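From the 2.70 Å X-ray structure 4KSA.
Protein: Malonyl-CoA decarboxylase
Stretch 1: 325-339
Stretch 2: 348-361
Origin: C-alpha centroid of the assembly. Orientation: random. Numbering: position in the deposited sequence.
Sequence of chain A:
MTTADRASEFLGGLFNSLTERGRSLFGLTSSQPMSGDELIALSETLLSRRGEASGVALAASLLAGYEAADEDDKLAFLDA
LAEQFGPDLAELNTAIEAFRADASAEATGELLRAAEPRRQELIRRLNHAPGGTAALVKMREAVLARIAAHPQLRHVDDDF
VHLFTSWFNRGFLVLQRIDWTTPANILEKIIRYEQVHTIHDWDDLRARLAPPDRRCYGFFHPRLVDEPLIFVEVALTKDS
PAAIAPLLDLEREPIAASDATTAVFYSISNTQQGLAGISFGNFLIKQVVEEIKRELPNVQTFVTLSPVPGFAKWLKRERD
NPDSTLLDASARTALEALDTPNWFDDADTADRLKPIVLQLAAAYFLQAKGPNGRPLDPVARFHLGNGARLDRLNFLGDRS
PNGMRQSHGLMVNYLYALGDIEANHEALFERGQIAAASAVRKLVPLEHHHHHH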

ATOM      1  N   THR A 325     -10.205  51.868  28.530  1.00 78.93           N
ATOM      2  CA  THR A 325     -11.263  51.277  29.343  1.00 80.41           C
ATOM      3  C   THR A 325     -10.781  50.904  30.746  1.00 79.02           C
ATOM      4  O   THR A 325     -11.439  51.225  31.728  1.00 78.36           O
ATOM      5  CB  THR A 325     -11.838  49.995  28.664  1.00 83.10           C
ATOM      6  OG1 THR A 325     -12.041  50.233  27.257  1.00 84.12           O
ATOM      7  CG2 THR A 325     -13.165  49.585  29.332  1.00 82.18           C
ATOM      8  N   LEU A 326      -9.649  50.210  30.845  1.00 77.83           N
ATOM      9  CA  LEU A 326      -9.150  49.831  32.156  1.00 78.47           C
ATOM     10  C   LEU A 326      -7.652  50.013  32.326  1.00 77.73           C
ATOM     11  O   LEU A 326      -6.868  49.065  32.280  1.00 76.87           O
ATOM     12  CB  LEU A 326      -9.525  48.387  32.516  1.00 80.85           C
ATOM     13  CG  LEU A 326      -9.345  48.052  34.017  1.00 81.10           C
ATOM     14  CD1 LEU A 326     -10.719  47.984  34.706  1.00 78.26           C
ATOM     15  CD2 LEU A 326      -8.590  46.727  34.186  1.00 79.69           C
ATOM     16  N   LEU A 327      -7.284  51.268  32.521  1.00 77.58           N
ATOM     17  CA  LEU A 327      -5.920  51.681  32.767  1.00 76.01           C
ATOM     18  C   LEU A 327      -6.052  52.908  33.649  1.00 76.14           C
ATOM     19  O   LEU A 327      -6.290  54.016  33.156  1.00 77.02           O
ATOM     20  CB  LEU A 327      -5.197  52.060  31.475  1.00 73.92           C
ATOM     21  CG  LEU A 327      -4.655  50.920  30.620  1.00 71.88           C
ATOM     22  CD1 LEU A 327      -3.769  51.508  29.525  1.00 70.28           C
ATOM     23  CD2 LEU A 327      -3.863  49.949  31.485  1.00 70.32           C
ATOM     24  N   ASP A 328      -5.947  52.697  34.957  1.00 75.52           N
ATOM     25  CA  ASP A 328      -6.031  53.797  35.908  1.00 73.84           C
ATOM     26  C   ASP A 328      -4.639  54.426  36.041  1.00 72.36           C
ATOM     27  O   ASP A 328      -3.676  53.969  35.413  1.00 71.30           O
ATOM     28  CB  ASP A 328      -6.546  53.306  37.274  1.00 73.54           C
ATOM     29  CG  ASP A 328      -5.703  52.182  37.868  1.00 73.41           C
ATOM     30  OD1 ASP A 328      -4.458  52.239  37.775  1.00 73.15           O
ATOM     31  OD2 ASP A 328      -6.294  51.249  38.453  1.00 73.21           O
ATOM     32  N   ALA A 329      -4.535  55.478  36.844  1.00 70.53           N
ATOM     33  CA  ALA A 329      -3.255  56.150  37.030  1.00 68.90           C
ATOM     34  C   ALA A 329      -2.124  55.179  37.427  1.00 66.77           C
ATOM     35  O   ALA A 329      -1.005  55.272  36.918  1.00 64.50           O
ATOM     36  CB  ALA A 329      -3.411  57.266  38.069  1.00 68.17           C
ATOM     37  N   SER A 330      -2.426  54.246  38.328  1.00 65.39           N
ATOM     38  CA  SER A 330      -1.447  53.260  38.793  1.00 64.90           C
ATOM     39  C   SER A 330      -0.903  52.441  37.625  1.00 64.34           C
ATOM     40  O   SER A 330       0.302  52.462  37.324  1.00 61.75           O
ATOM     41  CB  SER A 330      -2.101  52.306  39.796  1.00 65.62           C
ATOM     42  OG  SER A 330      -2.943  53.001  40.704  1.00 67.83           O
ATOM     43  N   ALA A 331      -1.817  51.711  36.984  1.00 63.60           N
ATOM     44  CA  ALA A 331      -1.498  50.868  35.840  1.00 62.69           C
ATOM     45  C   ALA A 331      -0.594  51.602  34.874  1.00 61.94           C
ATOM     46  O   ALA A 331       0.501  51.152  34.562  1.00 62.25           O
ATOM     47  CB  ALA A 331      -2.767  50.460  35.140  1.00 62.84           C
ATOM     48  N   ARG A 332      -1.064  52.741  34.396  1.00 62.24           N
ATOM     49  CA  ARG A 332      -0.283  53.532  33.469  1.00 63.99           C
ATOM     50  C   ARG A 332       1.117  53.760  34.024  1.00 65.52           C
ATOM     51  O   ARG A 332       2.115  53.597  33.314  1.00 65.88           O
ATOM     52  CB  ARG A 332      -0.995  54.861  33.207  1.00 63.93           C
ATOM     53  CG  ARG A 332      -2.281  54.694  32.410  1.00 63.40           C
ATOM     54  CD  ARG A 332      -3.075  55.975  32.355  1.00 63.37           C
ATOM     55  NE  ARG A 332      -4.196  55.908  31.421  1.00 62.80           N
ATOM     56  CZ  ARG A 332      -4.070  55.749  30.104  1.00 64.01           C
ATOM     57  NH1 ARG A 332      -2.868  55.628  29.541  1.00 61.46           N
ATOM     58  NH2 ARG A 332      -5.154  55.737  29.343  1.00 62.95           N
ATOM     59  N   THR A 333       1.188  54.108  35.304  1.00 66.95           N
ATOM     60  CA  THR A 333       2.468  54.361  35.953  1.00 68.11           C
ATOM     61  C   THR A 333       3.381  53.136  35.944  1.00 67.16           C
ATOM     62  O   THR A 333       4.550  53.238  35.576  1.00 66.18           O
ATOM     63  CB  THR A 333       2.266  54.807  37.406  1.00 70.24           C
ATOM     64  OG1 THR A 333       1.241  55.806  37.465  1.00 71.39           O
ATOM     65  CG2 THR A 333       3.558  55.387  37.960  1.00 71.25           C
ATOM     66  N   ALA A 334       2.844  51.985  36.348  1.00 66.76           N
ATOM     67  CA  ALA A 334       3.604  50.726  36.379  1.00 66.60           C
ATOM     68  C   ALA A 334       4.046  50.251  34.985  1.00 65.54           C
ATOM     69  O   ALA A 334       5.195  49.873  34.769  1.00 64.01           O
ATOM     70  CB  ALA A 334       2.769  49.638  37.055  1.00 67.08           C
ATOM     71  N   LEU A 335       3.113  50.270  34.045  1.00 65.86           N
ATOM     72  CA  LEU A 335       3.389  49.855  32.679  1.00 67.13           C
ATOM     73  C   LEU A 335       4.641  50.503  32.097  1.00 68.24           C
ATOM     74  O   LEU A 335       5.342  49.886  31.296  1.00 66.78           O
ATOM     75  CB  LEU A 335       2.181  50.182  31.800  1.00 64.94           C
ATOM     76  CG  LEU A 335       1.343  49.041  31.230  1.00 63.01           C
ATOM     77  CD1 LEU A 335       1.299  47.832  32.160  1.00 60.86           C
ATOM     78  CD2 LEU A 335      -0.044  49.594  30.984  1.00 62.23           C
ATOM     79  N   GLU A 336       4.916  51.745  32.495  1.00 71.61           N
ATOM     80  CA  GLU A 336       6.087  52.471  31.993  1.00 75.28           C
ATOM     81  C   GLU A 336       7.353  51.638  32.134  1.00 76.29           C
ATOM     82  O   GLU A 336       8.370  51.915  31.495  1.00 75.82           O
ATOM     83  CB  GLU A 336       6.274  53.798  32.739  1.00 77.55           C
ATOM     84  CG  GLU A 336       5.145  54.803  32.558  1.00 80.65           C
ATOM     85  CD  GLU A 336       5.449  56.143  33.211  1.00 82.06           C
ATOM     86  OE1 GLU A 336       5.611  56.185  34.451  1.00 82.70           O
ATOM     87  OE2 GLU A 336       5.529  57.157  32.482  1.00 82.80           O
ATOM     88  N   ALA A 337       7.279  50.621  32.986  1.00 78.22           N
ATOM     89  CA  ALA A 337       8.402  49.726  33.222  1.00 80.14           C
ATOM     90  C   ALA A 337       8.707  48.934  31.951  1.00 81.78           C
ATOM     91  O   ALA A 337       9.869  48.696  31.616  1.00 81.53           O
ATOM     92  CB  ALA A 337       8.075  48.777  34.372  1.00 78.83           C
ATOM     93  N   LEU A 338       7.655  48.536  31.243  1.00 83.38           N
ATOM     94  CA  LEU A 338       7.808  47.772  30.013  1.00 85.20           C
ATOM     95  C   LEU A 338       8.662  48.507  28.990  1.00 86.91           C
ATOM     96  O   LEU A 338       9.225  47.892  28.089  1.00 86.87           O
ATOM     97  CB  LEU A 338       6.433  47.465  29.420  1.00 84.29           C
ATOM     98  CG  LEU A 338       5.585  46.529  30.282  1.00 83.63           C
ATOM     99  CD1 LEU A 338       4.157  46.488  29.775  1.00 81.81           C
ATOM    100  CD2 LEU A 338       6.217  45.148  30.277  1.00 82.21           C
ATOM    101  N   ASP A 339       8.767  49.823  29.145  1.00 89.56           N
ATOM    102  CA  ASP A 339       9.545  50.646  28.224  1.00 92.25           C
ATOM    103  C   ASP A 339      11.000  50.837  28.661  1.00 93.34           C
ATOM    104  O   ASP A 339      11.494  51.966  28.716  1.00 94.09           O
ATOM    105  CB  ASP A 339       8.882  52.019  28.066  1.00 93.34           C
ATOM    106  CG  ASP A 339       7.450  51.924  27.574  1.00 94.58           C
ATOM    107  OD1 ASP A 339       7.230  51.302  26.510  1.00 94.78           O
ATOM    108  OD2 ASP A 339       6.547  52.474  28.245  1.00 94.90           O
ATOM    109  N   ASP A 348      12.427  42.265  40.867  1.00 83.96           N
ATOM    110  CA  ASP A 348      11.523  43.230  41.466  1.00 84.47           C
ATOM    111  C   ASP A 348      10.605  43.892  40.457  1.00 83.75           C
ATOM    112  O   ASP A 348       9.401  43.987  40.686  1.00 84.20           O
ATOM    113  CB  ASP A 348      12.322  44.289  42.223  1.00 87.65           C
ATOM    114  CG  ASP A 348      12.989  43.731  43.473  1.00 89.88           C
ATOM    115  OD1 ASP A 348      12.257  43.315  44.404  1.00 88.90           O
ATOM    116  OD2 ASP A 348      14.243  43.704  43.519  1.00 91.38           O
ATOM    117  N   THR A 349      11.168  44.354  39.345  1.00 83.36           N
ATOM    118  CA  THR A 349      10.371  45.008  38.303  1.00 82.72           C
ATOM    119  C   THR A 349       9.376  44.018  37.704  1.00 82.24           C
ATOM    120  O   THR A 349       8.253  44.377  37.349  1.00 82.22           O
ATOM    121  CB  THR A 349      11.256  45.546  37.155  1.00 82.38           C
ATOM    122  OG1 THR A 349      12.247  46.436  37.684  1.00 81.12           O
ATOM    123  CG2 THR A 349      10.406  46.288  36.135  1.00 81.08           C
ATOM    124  N   ALA A 350       9.810  42.767  37.601  1.00 81.73           N
ATOM    125  CA  ALA A 350       8.998  41.694  37.052  1.00 81.94           C
ATOM    126  C   ALA A 350       7.750  41.437  37.884  1.00 82.33           C
ATOM    127  O   ALA A 350       6.627  41.620  37.409  1.00 82.46           O
ATOM    128  CB  ALA A 350       9.832  40.418  36.959  1.00 81.53           C
ATOM    129  N   ASP A 351       7.954  41.009  39.124  1.00 82.75           N
ATOM    130  CA  ASP A 351       6.847  40.709  40.021  1.00 83.02           C
ATOM    131  C   ASP A 351       5.901  41.875  40.184  1.00 81.69           C
ATOM    132  O   ASP A 351       4.738  41.695  40.534  1.00 82.18           O
ATOM    133  CB  ASP A 351       7.373  40.291  41.389  1.00 86.06           C
ATOM    134  CG  ASP A 351       8.050  38.939  41.356  1.00 89.50           C
ATOM    135  OD1 ASP A 351       9.080  38.803  40.654  1.00 90.65           O
ATOM    136  OD2 ASP A 351       7.543  38.011  42.028  1.00 91.52           O
ATOM    137  N   ARG A 352       6.402  43.075  39.934  1.00 80.26           N
ATOM    138  CA  ARG A 352       5.582  44.266  40.054  1.00 79.46           C
ATOM    139  C   ARG A 352       4.635  44.333  38.854  1.00 77.51           C
ATOM    140  O   ARG A 352       3.456  44.680  38.987  1.00 76.94           O
ATOM    141  CB  ARG A 352       6.478  45.499  40.072  1.00 82.23           C
ATOM    142  CG  ARG A 352       5.957  46.635  40.928  1.00 85.60           C
ATOM    143  CD  ARG A 352       6.542  46.572  42.336  1.00 87.95           C
ATOM    144  NE  ARG A 352       8.010  46.577  42.343  1.00 89.28           N
ATOM    145  CZ  ARG A 352       8.778  47.396  41.621  1.00 88.99           C
ATOM    146  NH1 ARG A 352       8.234  48.292  40.804  1.00 87.94           N
ATOM    147  NH2 ARG A 352      10.100  47.327  41.730  1.00 88.32           N
ATOM    148  N   LEU A 353       5.174  43.990  37.684  1.00 74.76           N
ATOM    149  CA  LEU A 353       4.438  43.993  36.420  1.00 70.51           C
ATOM    150  C   LEU A 353       3.459  42.837  36.261  1.00 68.38           C
ATOM    151  O   LEU A 353       2.314  43.038  35.848  1.00 66.83           O
ATOM    152  CB  LEU A 353       5.423  43.953  35.251  1.00 68.64           C
ATOM    153  CG  LEU A 353       5.992  45.265  34.736  1.00 66.52           C
ATOM    154  CD1 LEU A 353       7.123  44.973  33.776  1.00 65.67           C
ATOM    155  CD2 LEU A 353       4.885  46.068  34.053  1.00 65.72           C
ATOM    156  N   LYS A 354       3.928  41.630  36.580  1.00 66.56           N
ATOM    157  CA  LYS A 354       3.133  40.407  36.450  1.00 65.06           C
ATOM    158  C   LYS A 354       1.639  40.540  36.764  1.00 64.68           C
ATOM    159  O   LYS A 354       0.802  40.075  36.001  1.00 64.73           O
ATOM    160  CB  LYS A 354       3.737  39.280  37.297  1.00 63.54           C
ATOM    161  CG  LYS A 354       2.904  38.015  37.279  1.00 63.39           C
ATOM    162  CD  LYS A 354       3.439  36.914  38.186  1.00 62.05           C
ATOM    163  CE  LYS A 354       4.400  35.994  37.461  1.00 62.21           C
ATOM    164  NZ  LYS A 354       4.644  34.745  38.243  1.00 61.58           N
ATOM    165  N   PRO A 355       1.281  41.171  37.892  1.00 65.02           N
ATOM    166  CA  PRO A 355      -0.149  41.297  38.187  1.00 64.29           C
ATOM    167  C   PRO A 355      -0.904  42.200  37.216  1.00 63.25           C
ATOM    168  O   PRO A 355      -1.987  41.846  36.754  1.00 64.01           O
ATOM    169  CB  PRO A 355      -0.158  41.846  39.605  1.00 64.23           C
ATOM    170  CG  PRO A 355       1.086  42.693  39.625  1.00 66.29           C
ATOM    171  CD  PRO A 355       2.090  41.781  38.961  1.00 65.13           C
ATOM    172  N   ILE A 356      -0.347  43.363  36.904  1.00 61.63           N
ATOM    173  CA  ILE A 356      -1.033  44.257  35.987  1.00 61.37           C
ATOM    174  C   ILE A 356      -1.108  43.681  34.568  1.00 60.16           C
ATOM    175  O   ILE A 356      -2.169  43.716  33.936  1.00 59.61           O
ATOM    176  CB  ILE A 356      -0.379  45.689  35.954  1.00 62.14           C
ATOM    177  CG1 ILE A 356      -1.088  46.574  34.911  1.00 61.86           C
ATOM    178  CG2 ILE A 356       1.108  45.598  35.613  1.00 61.81           C
ATOM    179  CD1 ILE A 356      -2.624  46.594  35.017  1.00 62.35           C
ATOM    180  N   VAL A 357      -0.001  43.138  34.066  1.00 58.11           N
ATOM    181  CA  VAL A 357      -0.002  42.576  32.721  1.00 56.30           C
ATOM    182  C   VAL A 357      -0.963  41.398  32.583  1.00 57.11           C
ATOM    183  O   VAL A 357      -1.882  41.439  31.763  1.00 57.31           O
ATOM    184  CB  VAL A 357       1.412  42.147  32.287  1.00 53.63           C
ATOM    185  CG1 VAL A 357       1.343  41.268  31.073  1.00 51.92           C
ATOM    186  CG2 VAL A 357       2.224  43.373  31.960  1.00 52.26           C
ATOM    187  N   LEU A 358      -0.767  40.357  33.382  1.00 57.14           N
ATOM    188  CA  LEU A 358      -1.643  39.191  33.315  1.00 58.47           C
ATOM    189  C   LEU A 358      -3.110  39.581  33.328  1.00 59.81           C
ATOM    190  O   LEU A 358      -3.937  38.935  32.698  1.00 61.83           O
ATOM    191  CB  LEU A 358      -1.372  38.249  34.484  1.00 58.42           C
ATOM    192  CG  LEU A 358       0.003  37.591  34.478  1.00 59.59           C
ATOM    193  CD1 LEU A 358       0.135  36.667  35.667  1.00 59.79           C
ATOM    194  CD2 LEU A 358       0.192  36.829  33.185  1.00 61.40           C
ATOM    195  N   GLN A 359      -3.441  40.639  34.050  1.00 61.64           N
ATOM    196  CA  GLN A 359      -4.825  41.066  34.122  1.00 62.82           C
ATOM    197  C   GLN A 359      -5.260  41.767  32.841  1.00 61.98           C
ATOM    198  O   GLN A 359      -6.425  41.707  32.461  1.00 62.81           O
ATOM    199  CB  GLN A 359      -5.025  41.986  35.317  1.00 65.32           C
ATOM    200  CG  GLN A 359      -6.480  42.312  35.573  1.00 69.74           C
ATOM    201  CD  GLN A 359      -6.633  43.496  36.491  1.00 72.76           C
ATOM    202  OE1 GLN A 359      -6.212  43.456  37.657  1.00 71.44           O
ATOM    203  NE2 GLN A 359      -7.230  44.574  35.969  1.00 74.27           N
ATOM    204  N   LEU A 360      -4.330  42.448  32.185  1.00 60.65           N
ATOM    205  CA  LEU A 360      -4.644  43.121  30.936  1.00 59.53           C
ATOM    206  C   LEU A 360      -4.775  42.037  29.867  1.00 59.68           C
ATOM    207  O   LEU A 360      -5.669  42.087  29.007  1.00 60.38           O
ATOM    208  CB  LEU A 360      -3.528  44.092  30.561  1.00 59.03           C
ATOM    209  CG  LEU A 360      -3.515  45.399  31.343  1.00 58.10           C
ATOM    210  CD1 LEU A 360      -2.275  46.205  30.994  1.00 56.33           C
ATOM    211  CD2 LEU A 360      -4.784  46.170  31.011  1.00 57.16           C
ATOM    212  N   ALA A 361      -3.886  41.049  29.938  1.00 57.27           N
ATOM    213  CA  ALA A 361      -3.903  39.946  28.993  1.00 55.19           C
ATOM    214  C   ALA A 361      -5.271  39.272  29.015  1.00 54.76           C
ATOM    215  O   ALA A 361      -5.824  38.945  27.970  1.00 55.57           O
ATOM    216  CB  ALA A 361      -2.824  38.952  29.336  1.00 53.52           C
TER

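The contact between these two stretches is apolar and rests on shape: no hydrogen bond passes between them, and 493 Å² of surface, summed over both sides, is buried. The helix at 329-335 runs against the longer helix at 348-361 with an angle of 129° between their N-to-C directions, so the chains pass obliquely and closer to antiparallel than to parallel. The register follows from this: Leu 326 lies nearest Leu 360, Ala 331 nearest Ile 356, Ala 334 nearest Leu 353 and Ala 337 nearest Thr 349, by CA position. At Ala 331 and Ile 356 the CA atoms are 6.6 Å apart, a short spacing that a methyl side chain on one side accommodates.

The first stretch offers three alanines, Ala 331, Ala 334 and Ala 337, each with its CA-to-CB bond toward the partner. They form the low ground into which larger side chains of the second stretch reach. Ile 356, with chi1 t and chi2 p, brings its CD1 to 3.9 Å from CB of Ala 331, while its CG1 lies 3.9 Å from CD1 of Leu 335. One side chain thus touches both a small residue and a large one.

Leu 353 is the most deeply engaged bump, with 67 Å² covered, the largest share of any residue here. Its CA-to-CB bond points sideways, but its end comes nearer. CD1 lies 3.6 Å from CD2 of Leu 338 and 4.0 Å from CB of Ala 337, both of which Leu 353 CD2 also touches; CD2 approaches the backbone, 3.9 Å from O of Ala 334, and stands 4.4 Å from CD1 of Leu 335. The hollow is therefore walled by leucines, with alanine and main chain completing it.

Leu 335 fills the space between neighbours in the other helix. Besides its contacts with Leu 353 and Ile 356, its CD2 is 4.1 Å from CD1 of Leu 360. Its chi1 of -111° and chi2 of 32° lie between the usual wells, so its conformation is not a standard rotamer. Leu 338 extends the apolar surface, its CD1 lying 4.3 Å from CG2 of the buried Val 357. At the C-terminal end of the first stretch, the methyl of Thr 349 does the packing: CG2 is 3.8 Å from CB of Ala 337, while OG1 is hydrogen-bonded to a residue just outside the stretch.

At the other end, Leu 360 sends CD2 to 3.9 Å from CD2 of Leu 327 and 3.8 Å from O of Leu 326. Leu 326 is exposed, yet its CA-to-CB bond points toward the partner; its CD2 is only 3.1 Å from NE2 of Gln 359, a tight apolar-polar approach.

Asp 328 supports the first helix from its N-cap: OD1 accepts from N of Ala 331 at 2.8 Å, tying down the start of the turn that carries the first alanine of the interface.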